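Local atomic coordinates of probable amidase (Thermus thermophilus, PDB entry 2DC0), a protein that is a probable amidase of the amidase signature family, whose members share a core of a mixed beta sheet packed between helices. Residues Ala121-Glu127 with Gln143-Ser147. Residue numbers count along the deposited sequence, not the author numbering.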
ATOM      1  N   ALA A 121     -11.005  21.819  -0.928  1.00 16.53           N
ATOM      2  CA  ALA A 121     -10.414  20.880   0.030  1.00 18.02           C
ATOM      3  C   ALA A 121      -8.891  20.914   0.034  1.00 18.60           C
ATOM      4  O   ALA A 121      -8.249  20.032   0.593  1.00 19.50           O
ATOM      5  CB  ALA A 121     -10.896  19.468  -0.253  1.00 17.81           C
ATOM      6  N   LEU A 122      -8.311  21.937  -0.580  1.00 18.38           N
ATOM      7  CA  LEU A 122      -6.861  22.040  -0.632  1.00 20.19           C
ATOM      8  C   LEU A 122      -6.343  22.985   0.444  1.00 20.29           C
ATOM      9  O   LEU A 122      -5.891  24.094   0.154  1.00 20.87           O
ATOM     10  CB  LEU A 122      -6.422  22.514  -2.017  1.00 20.72           C
ATOM     11  CG  LEU A 122      -4.923  22.515  -2.317  1.00 21.71           C
ATOM     12  CD1 LEU A 122      -4.314  21.158  -1.969  1.00 20.50           C
ATOM     13  CD2 LEU A 122      -4.719  22.828  -3.791  1.00 20.01           C
ATOM     14  N   GLY A 123      -6.410  22.534   1.693  1.00 21.44           N
ATOM     15  CA  GLY A 123      -5.955  23.354   2.800  1.00 19.75           C
ATOM     16  C   GLY A 123      -6.546  22.867   4.104  1.00 19.97           C
ATOM     17  O   GLY A 123      -7.582  22.200   4.108  1.00 18.13           O
ATOM     18  N   ILE A 124      -5.894  23.200   5.216  1.00 18.81           N
ATOM     19  CA  ILE A 124      -6.371  22.766   6.520  1.00 19.15           C
ATOM     20  C   ILE A 124      -6.635  23.891   7.525  1.00 18.52           C
ATOM     21  O   ILE A 124      -6.841  23.615   8.704  1.00 17.09           O
ATOM     22  CB  ILE A 124      -5.373  21.790   7.170  1.00 20.94           C
ATOM     23  CG1 ILE A 124      -4.047  22.518   7.428  1.00 21.91           C
ATOM     24  CG2 ILE A 124      -5.172  20.571   6.274  1.00 19.59           C
ATOM     25  CD1 ILE A 124      -4.065  23.788   8.322  1.00 23.38           C
ATOM     26  N   THR A 125      -6.642  25.143   7.077  1.00 17.66           N
ATOM     27  CA  THR A 125      -6.879  26.255   8.000  1.00 18.39           C
ATOM     28  C   THR A 125      -8.364  26.532   8.202  1.00 18.31           C
ATOM     29  O   THR A 125      -8.796  26.878   9.304  1.00 17.11           O
ATOM     30  CB  THR A 125      -6.225  27.582   7.522  1.00 18.67           C
ATOM     31  OG1 THR A 125      -6.880  28.042   6.335  1.00 19.03           O
ATOM     32  CG2 THR A 125      -4.742  27.381   7.238  1.00 21.18           C
ATOM     33  N   GLY A 126      -9.146  26.382   7.141  1.00 17.56           N
ATOM     34  CA  GLY A 126     -10.564  26.659   7.249  1.00 19.03           C
ATOM     35  C   GLY A 126     -10.819  28.116   6.914  1.00 19.82           C
ATOM     36  O   GLY A 126     -11.956  28.597   6.963  1.00 20.25           O
ATOM     37  N   GLU A 127      -9.748  28.836   6.594  1.00 18.82           N
ATOM     38  CA  GLU A 127      -9.867  30.238   6.216  1.00 21.20           C
ATOM     39  C   GLU A 127     -10.160  30.236   4.721  1.00 22.03           C
ATOM     40  O   GLU A 127      -9.485  29.558   3.946  1.00 24.69           O
ATOM     41  CB  GLU A 127      -8.574  30.987   6.538  1.00 23.07           C
ATOM     42  CG  GLU A 127      -8.391  31.219   8.030  1.00 24.46           C
ATOM     43  CD  GLU A 127      -7.022  31.762   8.378  1.00 28.08           C
ATOM     44  OE1 GLU A 127      -6.490  32.579   7.597  1.00 33.98           O
ATOM     45  OE2 GLU A 127      -6.478  31.382   9.439  1.00 26.22           O
ATOM     46  N   GLN A 143      -8.948  29.238  14.541  1.00 17.03           N
ATOM     47  CA  GLN A 143      -9.244  28.504  13.317  1.00 17.25           C
ATOM     48  C   GLN A 143     -10.115  27.278  13.580  1.00 17.05           C
ATOM     49  O   GLN A 143      -9.915  26.554  14.557  1.00 14.94           O
ATOM     50  CB  GLN A 143      -7.947  28.029  12.638  1.00 17.25           C
ATOM     51  CG  GLN A 143      -6.943  29.136  12.279  1.00 17.32           C
ATOM     52  CD  GLN A 143      -5.679  28.590  11.613  1.00 17.10           C
ATOM     53  OE1 GLN A 143      -5.179  27.531  11.989  1.00 16.37           O
ATOM     54  NE2 GLN A 143      -5.147  29.326  10.644  1.00 15.89           N
ATOM     55  N   ALA A 144     -11.102  27.066  12.707  1.00 15.36           N
ATOM     56  CA  ALA A 144     -11.957  25.892  12.803  1.00 15.92           C
ATOM     57  C   ALA A 144     -11.083  24.808  12.185  1.00 16.38           C
ATOM     58  O   ALA A 144     -11.313  23.612  12.364  1.00 15.79           O
ATOM     59  CB  ALA A 144     -13.216  26.079  11.968  1.00 13.85           C
ATOM     60  N   GLY A 145     -10.336  25.159  11.520  1.00 17.29           N
ATOM     61  CA  GLY A 145      -9.411  24.250  10.873  1.00 21.45           C
ATOM     62  C   GLY A 145      -9.993  23.572   9.656  1.00 25.42           C
ATOM     63  O   GLY A 145     -10.930  24.085   9.031  1.00 22.18           O
ATOM     64  N   GLY A 146      -9.212  22.655   8.897  1.00 28.97           N
ATOM     65  CA  GLY A 146      -9.808  22.032   7.732  1.00 32.99           C
ATOM     66  C   GLY A 146      -9.515  20.662   7.165  1.00 32.05           C
ATOM     67  O   GLY A 146      -8.668  19.926   7.660  1.00 33.07           O
ATOM     68  N   SER A 147     -10.172  20.404   5.793  1.00 30.86           N
ATOM     69  CA  SER A 147     -10.897  21.348   4.947  1.00 23.06           C
ATOM     70  C   SER A 147     -12.298  20.883   5.296  1.00 18.06           C
ATOM     71  O   SER A 147     -13.259  21.334   4.694  1.00 16.68           O
ATOM     72  CB  SER A 147     -10.612  21.128   3.476  1.00 26.63           C
ATOM     73  OG  SER A 147     -11.143  19.870   3.019  1.00 21.61           O
TER
HETATM   74  O   HOH W   1     -10.559  28.703  10.400  1.00 16.15           O
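The Ser-cisSer-Lys arrangement characteristic of the amidase signature family is recognisable here: Ser147 follows a cis peptide bond, its OG is hydrogen-bonded to Lys73, and its backbone N makes a weak hydrogen bond to Ser171, consistent with the cis-serine, lysine and nucleophile positions of relatives. Residues 121-127 pack against the glycine-rich segment 143-147 that leads into this site. Ser147 OG lies 3.2 Å from Ala121 CA, and Ser147 CB 3.3 Å from Gly123 O. Next along, Gly146 N donates a weak hydrogen bond to Ile124 O (2.6 Å). Gly126 CA sits 3.2 Å from Gly145 O, where a CB on Gly126 would clash. Separately, Gly145 CA makes a CH...O contact with Thr125 O at 3.1 Å. A water bridges Thr125 O (2.8 Å) and Ala144 N (2.9 Å). At the far end, Gln143 NE2 donates to Glu127 OE2 (2.7 Å), while Thr125 OG1 accepts a hydrogen bond from Glu127 N (3.0 Å), closing an ST turn within 121-127. Both segments belong to the long connection between strand 110-115 and helix 149-157; Ile124 packs on helix 377-382, whose His377 is also hydrogen-bonded to Gln143 OE1, and Leu122 touches helix 310-321.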